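Local coordinates for protein archease (Thermotoga maritima, PDB 1J5U) that binds calcium and probably activates the tRNA-splicing ligase complex by promoting guanylylation of its catalytic subunit RtcB, at residues 28-33 and 125-130; 34-39 and 67-72; 44-49 and 107-112; 58-63 and 98-103; 112-117 and 130-135. All coordinates share one frame; numbering follows the deposited sequence.

Contact 1: 28-33 and 125-130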
# COMPACT_ATOMS: atom_id res chain seq x y z
N SER A 28 -11.75 -3.10 1.13
CA SER A 28 -12.60 -3.93 1.96
C SER A 28 -12.21 -5.38 1.81
O SER A 28 -11.70 -5.78 0.76
CB SER A 28 -14.05 -3.75 1.54
OG SER A 28 -14.18 -3.98 0.15
N GLY A 29 -12.47 -6.16 2.85
CA GLY A 29 -12.15 -7.57 2.82
C GLY A 29 -12.69 -8.19 4.11
O GLY A 29 -13.39 -7.52 4.88
N ASN A 30 -12.36 -9.45 4.37
CA ASN A 30 -12.86 -10.09 5.59
C ASN A 30 -11.80 -10.14 6.68
O ASN A 30 -12.06 -10.65 7.77
CB ASN A 30 -13.33 -11.53 5.29
CG ASN A 30 -14.55 -11.58 4.35
OD1 ASN A 30 -14.59 -12.38 3.41
ND2 ASN A 30 -15.54 -10.72 4.61
N SER A 31 -10.61 -9.61 6.42
CA SER A 31 -9.55 -9.68 7.42
C SER A 31 -8.46 -8.66 7.13
O SER A 31 -8.42 -8.08 6.05
CB SER A 31 -8.90 -11.07 7.37
OG SER A 31 -8.12 -11.19 6.19
N TYR A 32 -7.60 -8.47 8.11
CA TYR A 32 -6.48 -7.55 8.04
C TYR A 32 -5.56 -7.92 6.88
O TYR A 32 -5.07 -7.06 6.17
CB TYR A 32 -5.70 -7.58 9.35
CG TYR A 32 -4.42 -6.77 9.33
CD1 TYR A 32 -4.44 -5.38 9.45
CD2 TYR A 32 -3.20 -7.41 9.20
CE1 TYR A 32 -3.26 -4.64 9.44
CE2 TYR A 32 -2.01 -6.68 9.20
CZ TYR A 32 -2.05 -5.30 9.31
OH TYR A 32 -0.87 -4.59 9.29
N GLU A 33 -5.34 -9.22 6.71
CA GLU A 33 -4.49 -9.70 5.63
C GLU A 33 -5.07 -9.32 4.27
O GLU A 33 -4.32 -8.94 3.36
CB GLU A 33 -4.34 -11.22 5.72
CG GLU A 33 -3.44 -11.78 4.66
CD GLU A 33 -3.22 -13.29 4.81
OE1 GLU A 33 -3.63 -13.85 5.84
OE2 GLU A 33 -2.63 -13.90 3.89
N GLY A 125 -20.35 -6.42 9.98
CA GLY A 125 -20.64 -7.81 9.75
C GLY A 125 -19.34 -8.55 9.52
O GLY A 125 -18.43 -8.52 10.35
N ASP A 126 -19.24 -9.22 8.37
CA ASP A 126 -18.04 -9.97 8.01
C ASP A 126 -16.99 -9.06 7.36
O ASP A 126 -15.85 -9.47 7.17
CB ASP A 126 -18.40 -11.08 7.01
CG ASP A 126 -19.28 -12.17 7.61
OD1 ASP A 126 -20.27 -11.84 8.30
OD2 ASP A 126 -18.98 -13.36 7.38
N VAL A 127 -17.38 -7.83 7.04
CA VAL A 127 -16.49 -6.91 6.36
C VAL A 127 -15.67 -5.94 7.20
O VAL A 127 -16.18 -5.26 8.08
CB VAL A 127 -17.27 -6.09 5.30
CG1 VAL A 127 -16.30 -5.25 4.46
CG2 VAL A 127 -18.08 -7.04 4.40
N LEU A 128 -14.38 -5.91 6.91
CA LEU A 128 -13.45 -4.99 7.54
C LEU A 128 -13.11 -4.02 6.42
O LEU A 128 -12.76 -4.44 5.32
CB LEU A 128 -12.19 -5.74 7.99
CG LEU A 128 -11.26 -4.92 8.87
CD1 LEU A 128 -12.00 -4.52 10.16
CD2 LEU A 128 -10.00 -5.74 9.21
N LYS A 129 -13.23 -2.72 6.67
CA LYS A 129 -12.94 -1.75 5.63
C LYS A 129 -12.33 -0.45 6.14
O LYS A 129 -12.36 -0.16 7.33
CB LYS A 129 -14.21 -1.42 4.84
CG LYS A 129 -15.29 -0.73 5.67
CD LYS A 129 -16.57 -0.50 4.86
CE LYS A 129 -17.66 0.13 5.74
NZ LYS A 129 -19.03 0.01 5.15
N THR A 130 -11.75 0.31 5.22
CA THR A 130 -11.17 1.61 5.53
C THR A 130 -10.82 2.35 4.26
O THR A 130 -10.69 1.74 3.19
CB THR A 130 -9.87 1.52 6.36
OG1 THR A 130 -9.43 2.83 6.70
CG2 THR A 130 -8.75 0.83 5.57

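Contact 2: 34-39 and 67-72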
# COMPACT_ATOMS: atom_id res chain seq x y z
N GLU A 34 -6.39 -9.42 4.11
CA GLU A 34 -7.01 -9.08 2.83
C GLU A 34 -6.94 -7.57 2.56
O GLU A 34 -6.90 -7.16 1.41
CB GLU A 34 -8.46 -9.58 2.76
CG GLU A 34 -8.56 -11.10 2.70
CD GLU A 34 -9.96 -11.58 2.34
OE1 GLU A 34 -10.92 -10.77 2.35
OE2 GLU A 34 -10.10 -12.77 2.06
N LEU A 35 -6.94 -6.76 3.61
CA LEU A 35 -6.79 -5.32 3.40
C LEU A 35 -5.39 -5.07 2.88
O LEU A 35 -5.19 -4.21 2.03
CB LEU A 35 -7.03 -4.54 4.68
CG LEU A 35 -8.46 -4.68 5.22
CD1 LEU A 35 -8.64 -3.74 6.37
CD2 LEU A 35 -9.49 -4.35 4.11
N LEU A 36 -4.40 -5.80 3.39
CA LEU A 36 -3.02 -5.63 2.91
C LEU A 36 -2.92 -6.12 1.46
O LEU A 36 -2.16 -5.56 0.67
CB LEU A 36 -2.00 -6.38 3.78
CG LEU A 36 -1.61 -5.67 5.09
CD1 LEU A 36 -0.78 -6.62 5.96
CD2 LEU A 36 -0.81 -4.41 4.78
N GLU A 37 -3.67 -7.17 1.11
CA GLU A 37 -3.65 -7.68 -0.26
C GLU A 37 -4.21 -6.56 -1.16
O GLU A 37 -3.72 -6.34 -2.26
CB GLU A 37 -4.54 -8.93 -0.40
CG GLU A 37 -3.94 -10.24 0.21
CD GLU A 37 -4.99 -11.34 0.44
OE1 GLU A 37 -5.88 -11.49 -0.41
OE2 GLU A 37 -4.93 -12.06 1.46
N GLU A 38 -5.25 -5.87 -0.69
CA GLU A 38 -5.82 -4.78 -1.47
C GLU A 38 -4.86 -3.57 -1.56
O GLU A 38 -4.80 -2.88 -2.58
CB GLU A 38 -7.18 -4.37 -0.88
CG GLU A 38 -8.31 -5.37 -1.27
CD GLU A 38 -8.40 -5.58 -2.77
OE1 GLU A 38 -8.08 -4.62 -3.51
OE2 GLU A 38 -8.80 -6.68 -3.22
N ALA A 39 -4.10 -3.31 -0.50
CA ALA A 39 -3.11 -2.20 -0.55
C ALA A 39 -2.08 -2.59 -1.61
O ALA A 39 -1.65 -1.76 -2.42
CB ALA A 39 -2.41 -2.03 0.82
N ASP A 67 -1.60 1.38 12.70
CA ASP A 67 -0.16 1.64 12.76
C ASP A 67 0.64 0.56 12.04
O ASP A 67 1.55 0.86 11.27
CB ASP A 67 0.34 1.72 14.21
CG ASP A 67 -0.07 3.03 14.90
OD1 ASP A 67 -0.33 4.03 14.20
OD2 ASP A 67 -0.11 3.04 16.14
N ALA A 68 0.31 -0.71 12.29
CA ALA A 68 1.05 -1.80 11.64
C ALA A 68 0.78 -1.74 10.14
O ALA A 68 1.68 -1.99 9.35
CB ALA A 68 0.62 -3.17 12.20
N PHE A 69 -0.46 -1.42 9.77
CA PHE A 69 -0.83 -1.32 8.36
C PHE A 69 0.01 -0.25 7.68
O PHE A 69 0.59 -0.47 6.62
CB PHE A 69 -2.32 -1.00 8.23
CG PHE A 69 -2.83 -1.06 6.79
CD1 PHE A 69 -2.94 0.09 6.03
CD2 PHE A 69 -3.24 -2.28 6.24
CE1 PHE A 69 -3.49 0.04 4.73
CE2 PHE A 69 -3.78 -2.34 4.96
CZ PHE A 69 -3.91 -1.16 4.20
N PHE A 70 0.07 0.91 8.32
CA PHE A 70 0.85 2.06 7.85
C PHE A 70 2.32 1.68 7.69
O PHE A 70 2.91 1.93 6.63
CB PHE A 70 0.67 3.22 8.86
CG PHE A 70 1.48 4.45 8.54
CD1 PHE A 70 2.83 4.55 8.94
CD2 PHE A 70 0.90 5.51 7.85
CE1 PHE A 70 3.59 5.69 8.65
CE2 PHE A 70 1.64 6.67 7.55
CZ PHE A 70 2.99 6.77 7.94
N ASP A 71 2.93 1.09 8.73
CA ASP A 71 4.32 0.68 8.64
C ASP A 71 4.57 -0.33 7.54
O ASP A 71 5.59 -0.29 6.86
CB ASP A 71 4.79 0.04 9.95
CG ASP A 71 4.87 1.03 11.08
OD1 ASP A 71 4.85 2.24 10.79
OD2 ASP A 71 4.97 0.61 12.25
N THR A 72 3.67 -1.28 7.39
CA THR A 72 3.84 -2.32 6.38
C THR A 72 3.74 -1.80 4.95
O THR A 72 4.60 -2.07 4.11
CB THR A 72 2.78 -3.43 6.58
OG1 THR A 72 2.95 -4.01 7.87
CG2 THR A 72 2.92 -4.53 5.51

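Contact 3: 44-49 and 107-112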
# COMPACT_ATOMS: atom_id res chain seq x y z
N LEU A 44 0.46 -1.87 -7.22
CA LEU A 44 0.80 -2.47 -8.52
C LEU A 44 0.01 -1.84 -9.68
O LEU A 44 0.56 -1.54 -10.75
CB LEU A 44 0.51 -3.97 -8.50
CG LEU A 44 1.31 -4.78 -7.49
CD1 LEU A 44 0.88 -6.25 -7.52
CD2 LEU A 44 2.78 -4.65 -7.82
N GLU A 45 -1.28 -1.65 -9.44
CA GLU A 45 -2.16 -1.08 -10.45
C GLU A 45 -1.89 0.40 -10.70
O GLU A 45 -1.74 0.83 -11.84
CB GLU A 45 -3.62 -1.29 -10.01
CG GLU A 45 -4.64 -0.38 -10.69
CD GLU A 45 -5.97 -0.40 -9.96
OE1 GLU A 45 -6.53 -1.50 -9.78
OE2 GLU A 45 -6.45 0.69 -9.55
N GLU A 46 -1.81 1.17 -9.62
CA GLU A 46 -1.59 2.61 -9.71
C GLU A 46 -0.24 2.93 -10.35
O GLU A 46 -0.12 3.87 -11.16
CB GLU A 46 -1.71 3.22 -8.31
CG GLU A 46 -1.55 4.71 -8.22
CD GLU A 46 -2.53 5.45 -9.10
OE1 GLU A 46 -3.71 5.05 -9.19
OE2 GLU A 46 -2.11 6.45 -9.70
N GLU A 47 0.78 2.15 -10.00
CA GLU A 47 2.11 2.38 -10.56
C GLU A 47 2.36 1.66 -11.88
O GLU A 47 3.40 1.86 -12.50
CB GLU A 47 3.17 1.96 -9.54
CG GLU A 47 3.15 2.79 -8.26
CD GLU A 47 4.49 2.79 -7.58
OE1 GLU A 47 5.25 1.81 -7.78
OE2 GLU A 47 4.80 3.74 -6.84
N GLY A 48 1.41 0.86 -12.32
CA GLY A 48 1.53 0.12 -13.57
C GLY A 48 2.76 -0.78 -13.57
O GLY A 48 3.46 -0.92 -14.59
N ILE A 49 3.03 -1.39 -12.43
CA ILE A 49 4.19 -2.25 -12.27
C ILE A 49 4.09 -3.55 -13.05
O ILE A 49 3.07 -4.22 -13.05
CB ILE A 49 4.42 -2.56 -10.75
CG1 ILE A 49 4.84 -1.28 -10.05
CG2 ILE A 49 5.49 -3.65 -10.56
CD1 ILE A 49 4.82 -1.34 -8.53
N GLU A 107 4.86 2.01 -15.20
CA GLU A 107 4.20 2.92 -16.12
C GLU A 107 2.99 3.47 -15.39
O GLU A 107 1.91 2.87 -15.44
CB GLU A 107 3.72 2.16 -17.37
CG GLU A 107 4.65 1.02 -17.80
CD GLU A 107 3.89 -0.19 -18.34
OE1 GLU A 107 2.96 -0.67 -17.65
OE2 GLU A 107 4.24 -0.66 -19.44
N GLY A 108 3.15 4.58 -14.71
CA GLY A 108 2.01 5.14 -14.00
C GLY A 108 2.38 6.23 -13.04
O GLY A 108 3.38 6.92 -13.20
N THR A 109 1.55 6.38 -12.01
CA THR A 109 1.75 7.41 -11.01
C THR A 109 2.56 6.87 -9.85
O THR A 109 2.14 5.92 -9.19
CB THR A 109 0.40 7.89 -10.47
OG1 THR A 109 -0.55 7.96 -11.54
CG2 THR A 109 0.55 9.26 -9.84
N GLU A 110 3.70 7.48 -9.59
CA GLU A 110 4.56 7.07 -8.48
C GLU A 110 3.92 7.41 -7.14
O GLU A 110 3.58 8.56 -6.89
CB GLU A 110 5.91 7.78 -8.57
CG GLU A 110 6.57 7.70 -9.94
CD GLU A 110 6.31 8.95 -10.79
OE1 GLU A 110 5.13 9.21 -11.14
OE2 GLU A 110 7.29 9.67 -11.09
N ILE A 111 3.74 6.42 -6.27
CA ILE A 111 3.16 6.68 -4.97
C ILE A 111 4.30 6.90 -3.98
O ILE A 111 5.20 6.06 -3.85
CB ILE A 111 2.27 5.50 -4.50
CG1 ILE A 111 0.99 5.46 -5.34
CG2 ILE A 111 1.93 5.65 -3.02
CD1 ILE A 111 0.06 4.27 -5.04
N LYS A 112 4.26 8.05 -3.30
CA LYS A 112 5.28 8.43 -2.33
C LYS A 112 5.08 7.82 -0.95
O LYS A 112 6.05 7.53 -0.24
CB LYS A 112 5.32 9.95 -2.17
CG LYS A 112 5.73 10.71 -3.42
CD LYS A 112 5.72 12.21 -3.14
CE LYS A 112 5.99 13.02 -4.39
NZ LYS A 112 5.70 14.47 -4.14
O HOH W 1 5.81 3.54 -4.50

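Contact 4: 58-63 and 98-103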
# COMPACT_ATOMS: atom_id res chain seq x y z
N LYS A 58 10.18 -10.95 2.96
CA LYS A 58 10.36 -10.27 4.24
C LYS A 58 9.18 -10.62 5.12
O LYS A 58 8.11 -11.00 4.62
CB LYS A 58 10.42 -8.75 4.05
CG LYS A 58 11.55 -8.29 3.16
CD LYS A 58 11.52 -6.78 2.96
CE LYS A 58 11.90 -6.04 4.24
NZ LYS A 58 11.99 -4.54 3.99
N MSE A 59 9.39 -10.48 6.43
CA MSE A 59 8.36 -10.76 7.42
C MSE A 59 7.81 -9.45 7.99
O MSE A 59 8.54 -8.47 8.17
CB MSE A 59 8.93 -11.56 8.61
CG MSE A 59 9.50 -12.93 8.30
SE MSE A 59 8.24 -14.21 7.55
CE MSE A 59 6.79 -13.85 8.63
N TYR A 60 6.52 -9.46 8.29
CA TYR A 60 5.87 -8.31 8.90
C TYR A 60 4.98 -8.85 10.01
O TYR A 60 4.44 -9.94 9.90
CB TYR A 60 5.01 -7.56 7.88
CG TYR A 60 5.81 -6.94 6.78
CD1 TYR A 60 6.41 -5.69 6.96
CD2 TYR A 60 5.99 -7.59 5.57
CE1 TYR A 60 7.16 -5.12 5.97
CE2 TYR A 60 6.76 -7.02 4.56
CZ TYR A 60 7.34 -5.78 4.77
OH TYR A 60 8.11 -5.22 3.79
N PRO A 61 4.84 -8.09 11.10
CA PRO A 61 3.99 -8.55 12.18
C PRO A 61 2.51 -8.52 11.79
O PRO A 61 2.03 -7.57 11.15
CB PRO A 61 4.31 -7.58 13.31
CG PRO A 61 4.65 -6.31 12.56
CD PRO A 61 5.53 -6.84 11.46
N LEU A 62 1.78 -9.57 12.15
CA LEU A 62 0.37 -9.63 11.85
C LEU A 62 -0.31 -8.99 13.06
O LEU A 62 -0.70 -9.67 14.01
CB LEU A 62 -0.09 -11.08 11.66
CG LEU A 62 -1.57 -11.34 11.32
CD1 LEU A 62 -2.02 -10.46 10.22
CD2 LEU A 62 -1.74 -12.81 10.92
N GLU A 63 -0.39 -7.67 13.03
CA GLU A 63 -1.00 -6.88 14.10
C GLU A 63 -2.12 -6.08 13.43
O GLU A 63 -1.85 -5.19 12.63
CB GLU A 63 0.05 -5.95 14.69
CG GLU A 63 -0.42 -5.07 15.80
CD GLU A 63 0.63 -4.05 16.17
OE1 GLU A 63 1.80 -4.48 16.32
OE2 GLU A 63 0.30 -2.84 16.29
N VAL A 98 5.76 -11.89 3.24
CA VAL A 98 5.49 -11.22 1.98
C VAL A 98 6.54 -11.58 0.93
O VAL A 98 7.73 -11.40 1.16
CB VAL A 98 5.47 -9.68 2.19
CG1 VAL A 98 5.31 -8.94 0.84
CG2 VAL A 98 4.32 -9.34 3.13
N THR A 99 6.10 -12.11 -0.20
CA THR A 99 7.02 -12.42 -1.28
C THR A 99 6.97 -11.24 -2.25
O THR A 99 5.89 -10.85 -2.70
CB THR A 99 6.60 -13.69 -2.05
OG1 THR A 99 6.43 -14.79 -1.14
CG2 THR A 99 7.68 -14.06 -3.08
N PHE A 100 8.13 -10.65 -2.52
CA PHE A 100 8.24 -9.55 -3.46
C PHE A 100 8.78 -10.11 -4.78
O PHE A 100 9.41 -11.17 -4.79
CB PHE A 100 9.23 -8.50 -2.96
CG PHE A 100 8.80 -7.79 -1.71
CD1 PHE A 100 8.96 -8.40 -0.46
CD2 PHE A 100 8.28 -6.51 -1.78
CE1 PHE A 100 8.60 -7.74 0.70
CE2 PHE A 100 7.91 -5.83 -0.62
CZ PHE A 100 8.08 -6.44 0.63
N ARG A 101 8.48 -9.43 -5.88
CA ARG A 101 9.02 -9.83 -7.18
C ARG A 101 9.74 -8.62 -7.76
O ARG A 101 9.37 -7.46 -7.50
CB ARG A 101 7.92 -10.34 -8.12
CG ARG A 101 7.66 -11.84 -7.94
CD ARG A 101 6.53 -12.35 -8.82
NE ARG A 101 6.85 -12.26 -10.24
CZ ARG A 101 6.03 -12.63 -11.22
NH1 ARG A 101 4.83 -13.13 -10.95
NH2 ARG A 101 6.41 -12.49 -12.49
N LYS A 102 10.82 -8.88 -8.50
CA LYS A 102 11.60 -7.82 -9.09
C LYS A 102 10.75 -7.08 -10.10
O LYS A 102 10.04 -7.69 -10.88
CB LYS A 102 12.85 -8.38 -9.78
CG LYS A 102 13.85 -7.34 -10.16
CD LYS A 102 14.40 -6.64 -8.92
CE LYS A 102 15.26 -5.43 -9.31
NZ LYS A 102 15.82 -4.74 -8.13
N ILE A 103 10.82 -5.76 -10.06
CA ILE A 103 10.05 -4.93 -10.98
C ILE A 103 10.74 -4.87 -12.34
O ILE A 103 11.89 -4.45 -12.43
CB ILE A 103 9.94 -3.51 -10.41
CG1 ILE A 103 9.10 -3.55 -9.13
CG2 ILE A 103 9.41 -2.55 -11.46
CD1 ILE A 103 9.03 -2.22 -8.40

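Contact 5: 112-117 and 130-135. With CA (calcium ion), chain B.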
# COMPACT_ATOMS: atom_id res chain seq x y z
N LYS A 112 4.26 8.05 -3.30
CA LYS A 112 5.28 8.43 -2.33
C LYS A 112 5.08 7.82 -0.95
O LYS A 112 6.05 7.53 -0.24
CB LYS A 112 5.32 9.95 -2.17
CG LYS A 112 5.73 10.71 -3.42
CD LYS A 112 5.72 12.21 -3.14
CE LYS A 112 5.99 13.02 -4.39
NZ LYS A 112 5.70 14.47 -4.14
N ALA A 113 3.83 7.67 -0.54
CA ALA A 113 3.56 7.13 0.77
C ALA A 113 2.08 6.91 1.03
O ALA A 113 1.22 7.51 0.37
CB ALA A 113 4.09 8.10 1.84
N LEU A 114 1.82 6.05 2.01
CA LEU A 114 0.47 5.86 2.49
C LEU A 114 0.46 6.85 3.66
O LEU A 114 1.41 6.86 4.46
CB LEU A 114 0.24 4.45 3.03
CG LEU A 114 -1.08 4.30 3.80
CD1 LEU A 114 -2.29 4.52 2.87
CD2 LEU A 114 -1.13 2.89 4.39
N THR A 115 -0.57 7.69 3.75
CA THR A 115 -0.68 8.65 4.84
C THR A 115 -1.60 8.10 5.92
O THR A 115 -2.20 7.02 5.77
CB THR A 115 -1.29 9.99 4.36
OG1 THR A 115 -2.67 9.78 4.04
CG2 THR A 115 -0.56 10.50 3.13
N TYR A 116 -1.74 8.85 7.00
CA TYR A 116 -2.66 8.45 8.05
C TYR A 116 -4.04 9.05 7.81
O TYR A 116 -4.98 8.80 8.56
CB TYR A 116 -2.16 8.91 9.43
CG TYR A 116 -1.31 7.88 10.14
CD1 TYR A 116 0.06 8.06 10.28
CD2 TYR A 116 -1.89 6.73 10.68
CE1 TYR A 116 0.85 7.11 10.94
CE2 TYR A 116 -1.12 5.78 11.33
CZ TYR A 116 0.25 5.97 11.46
OH TYR A 116 1.01 5.02 12.09
N HIS A 117 -4.18 9.83 6.74
CA HIS A 117 -5.46 10.49 6.42
C HIS A 117 -6.59 9.49 6.26
O HIS A 117 -6.52 8.62 5.40
CB HIS A 117 -5.37 11.30 5.12
CG HIS A 117 -4.41 12.44 5.17
ND1 HIS A 117 -4.53 13.47 6.08
CD2 HIS A 117 -3.33 12.73 4.41
CE1 HIS A 117 -3.56 14.35 5.87
NE2 HIS A 117 -2.82 13.92 4.86
N THR A 130 -11.75 0.31 5.22
CA THR A 130 -11.17 1.61 5.53
C THR A 130 -10.82 2.35 4.26
O THR A 130 -10.69 1.74 3.19
CB THR A 130 -9.87 1.52 6.36
OG1 THR A 130 -9.43 2.83 6.70
CG2 THR A 130 -8.75 0.83 5.57
N LYS A 131 -10.70 3.66 4.38
CA LYS A 131 -10.25 4.44 3.26
C LYS A 131 -8.72 4.39 3.41
O LYS A 131 -8.21 4.16 4.50
CB LYS A 131 -10.73 5.90 3.37
CG LYS A 131 -11.82 6.29 2.35
CD LYS A 131 -12.31 7.71 2.58
CE LYS A 131 -13.25 8.16 1.48
NZ LYS A 131 -14.29 7.13 1.22
N VAL A 132 -8.00 4.55 2.30
CA VAL A 132 -6.55 4.62 2.33
C VAL A 132 -6.24 5.80 1.42
O VAL A 132 -6.72 5.87 0.27
CB VAL A 132 -5.83 3.34 1.80
CG1 VAL A 132 -5.88 2.25 2.88
CG2 VAL A 132 -6.48 2.85 0.50
N VAL A 133 -5.45 6.72 1.95
CA VAL A 133 -5.09 7.92 1.21
C VAL A 133 -3.60 7.98 1.01
O VAL A 133 -2.81 7.90 1.97
CB VAL A 133 -5.58 9.18 1.97
CG1 VAL A 133 -5.06 10.47 1.29
CG2 VAL A 133 -7.11 9.17 2.02
N PHE A 134 -3.20 8.11 -0.26
CA PHE A 134 -1.80 8.16 -0.62
C PHE A 134 -1.36 9.53 -1.10
O PHE A 134 -2.14 10.33 -1.63
CB PHE A 134 -1.49 7.14 -1.72
CG PHE A 134 -1.81 5.73 -1.35
CD1 PHE A 134 -3.11 5.24 -1.49
CD2 PHE A 134 -0.81 4.88 -0.88
CE1 PHE A 134 -3.41 3.92 -1.16
CE2 PHE A 134 -1.09 3.55 -0.54
CZ PHE A 134 -2.40 3.07 -0.69
N ASP A 135 -0.07 9.75 -0.91
CA ASP A 135 0.61 10.97 -1.30
C ASP A 135 1.36 10.66 -2.61
O ASP A 135 2.01 9.63 -2.72
CB ASP A 135 1.57 11.37 -0.17
CG ASP A 135 2.36 12.62 -0.49
OD1 ASP A 135 1.83 13.46 -1.22
OD2 ASP A 135 3.49 12.78 0.00
CA CA B . 1.69 15.24 -2.84
O HOH W 2 3.12 16.44 -5.03
O HOH W 3 -4.91 6.64 4.63
O HOH W 4 0.05 16.89 -4.30
O HOH W 5 2.83 17.54 -1.75

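Contact 1: 28-33 and 125-130
Leu128 N donates to Gly29 O over 2.8 Å, almost straight at 174°. The same carbonyl oxygen also receives a CA-H...O contact from Val127, with CA at 3.5 Å. The return bond runs from Gly29 N to Leu128 O at 3.0 Å, so Gly29 and Leu128 form an antiparallel hydrogen-bonded pair. One step back, Ser28 and Lys129 make a non-hydrogen-bonded pair. Their CB atoms meet at 4.0 Å, and Ser28 CB also touches CG1 of Val127. Here strand 23-29 finishes as an outer strand of a three-stranded antiparallel sheet, beside the central strand 127-135, and the chain turns into helix 32-47. Ser31 is the N-cap of that helix, with OG bonded to Glu34 N. Its own backbone N is buried by the contact and has no partner in the model. Beyond the sheet, the side chain of Asn30 takes over the pairing. Asn30 CG lies beside the backbone N (chi1 -65°), and the amide turned from there gives ND2 to Asp126 O at 2.9 Å. It arrives from well above the carbonyl plane. Asn30 CA also offers its hydrogen to this oxygen. On the face of the sheet turned to the helix start, the CD2 branch of Leu128 lies 3.8 Å from Tyr32 N and also touches Ser31.

Contact 2: 34-39 and 67-72
Phe69 and Leu36 meet where helices 32-47 and 66-81 pack side by side in the core. The two helical segments run the same general way, 31° apart, with their axes 11.2 Å from each other at closest approach. Phe69 has CG anti to its backbone N (chi1 -172°), and its ring reaches between the helices. Leu36 has CG beside its own backbone N, and its CD2 branch lies 3.5 Å from Phe69 CD2. The two side chains slide past each other in opposite directions. Leu35 meets the edge of the ring, with its carbonyl O near the ring plane and 3.8 Å from Phe69 CE2. The methyl of Ala39 touches the tip, with CB 3.8 Å from Phe69 CZ. All these residues are buried. Ile27 of strand 23-29 and Leu114 and Leu119 of strand 113-124 also pack on Phe69, which ties the helix pair to the three-stranded sheet. Thr72 adds its methyl, with CG2 3.8 Å from Leu36 CD2. Its hydroxyl turns back into its own helix, where Thr72 OG1 donates to Ala68 O at 2.8 Å; Thr72 N reaches that oxygen from the opposite face of the carbonyl plane.

Contact 3: 44-49 and 107-112
Glu46 and Glu47, in the last turn of helix 32-47, hold the loop 107-112 by backbone and side-chain bonds. Backbone bonds come first. Thr109 N donates to Glu46 O at 3.1 Å, and Glu107 N donates to Glu47 O, also at 3.1 Å. A second, weak bond runs from Glu107 N to Gly48 O. Gly48 CA adds a CA-H...O contact to Glu107 O. The carboxylates bind next. Glu47 OE2 uses its anti lone pair to accept from Ile111 N at 2.9 Å, nearly straight at 171°. Water 1 donates to the same oxygen at 2.6 Å and to Ile111 O, so the carboxylate holds Ile111 N directly and Ile111 O through the water. An alanine in place of Glu47 would probably leave Ile111 N without its acceptor and let this part of the loop shift. Glu46 OE2 takes a weak bond from Thr109 OG1. Apolar packing completes the contact. Glu46 has CG anti to its backbone N (chi1 -178°) and crosses Ile111 at about a right angle, with CG 3.6 Å from Ile111 CD1. Ile77 of helix 66-81 and Phe134 also touch Ile111. Gly48 has positive phi and closes the helix as a Schellman motif. The docked loop brings the side chain of Thr109 to about 4 Å from that of Thr136, a calcium ligand.

Contact 4: 58-63 and 98-103
Lys58 and Val98 form an antiparallel hydrogen-bonded pair, with Val98 N to Lys58 O at 2.9 Å and Lys58 N to Val98 O at 3.1 Å, between strand segments whose directions are 138° apart. The side chains of Lys58 and Val98 pack with those of Tyr60 and Phe100. Tyr60 crosses Val98 obliquely, and its CD2 lies 3.4 Å from Val98 CG2. Its phenol end meets the Phe100 ring tip to tip, with OH 3.4 Å from Phe100 CZ, and each atom lies near the plane of the other ring. Strand 95-105 is central to the antiparallel four-stranded sheet, in which strands 50-52, 54-61 and 84-92 all pair with it. Helix 66-81 packs on the face that carries these four side chains. Its Trp76 meets the Tyr60 ring edge-to-face and also touches Val98 and Phe100. The methylenes of Lys58 pass the Phe100 side chain at a slant, with Lys58 CD 3.8 Å from Phe100 CE1. The chain then bends at chi3 (70°), which sets the place of CE, and NZ makes salt bridges to Asp75 and Glu79 of the helix. Tyr60 OH also bonds to Asp75 OD1. That carboxylate therefore serves both Lys58 and Tyr60. On the far side of the Lys58 contact, Val98 CG1 lies 3.5 Å above one face of the Phe100 ring, offset toward its rim.

Contact 5: 112-117 and 130-135
Thr115 grips Val133 O twice, through N at 2.9 Å and through OG1 at 2.8 Å. Its OG1 lies between the backbone N and the carbonyl carbon (chi1 69°), well above the Val133 carbonyl plane. OG1 also accepts from His117 N, an ST turn. A valine in place of Thr115 would probably cost Val133 O one of its two donors and His117 N its acceptor, freeing the turn. The tight part lies under helix 66-81. There Leu114 CD1 sits over one face of the Phe134 ring, 3.9 Å from its centroid, and also touches Val132. Water 3 bridges the strands through Thr115 O, His117 O and Val133 N. The calcium end is open: the exposed Lys112 chain passes Asp135, its CD 3.9 Å from Asp135 OD2. Lys112 N donates to Asp135 O at 2.8 Å and Ala113 N adds a weak bond, a classic beta bulge. Asp135 OD1 binds the calcium ion at 2.4 Å. His19 O, Asp22, Thr136 and three waters complete the site at the hairpin end.

How the contacts relate
Contacts 1 and 5 lie on the same three-stranded sheet, about 17 Å apart between centres, and share Thr130 of its central strand 127-135. Contact 2 lies in the core, its centre about 11 Å from those of contacts 1, 4 and 5. Its helix 32-47 starts at contact 1 and ends at contact 3, on the other side of the chain's centre. Contact 4 belongs to the second sheet and touches contact 2 through Tyr60 and Thr72. Contacts 3 and 5 share Lys112 and follow each other along the chain. Contacts 2 and 4 interleave in sequence. The two helices thus join both sheets, and the helix end, loop and hairpin converge near the calcium site.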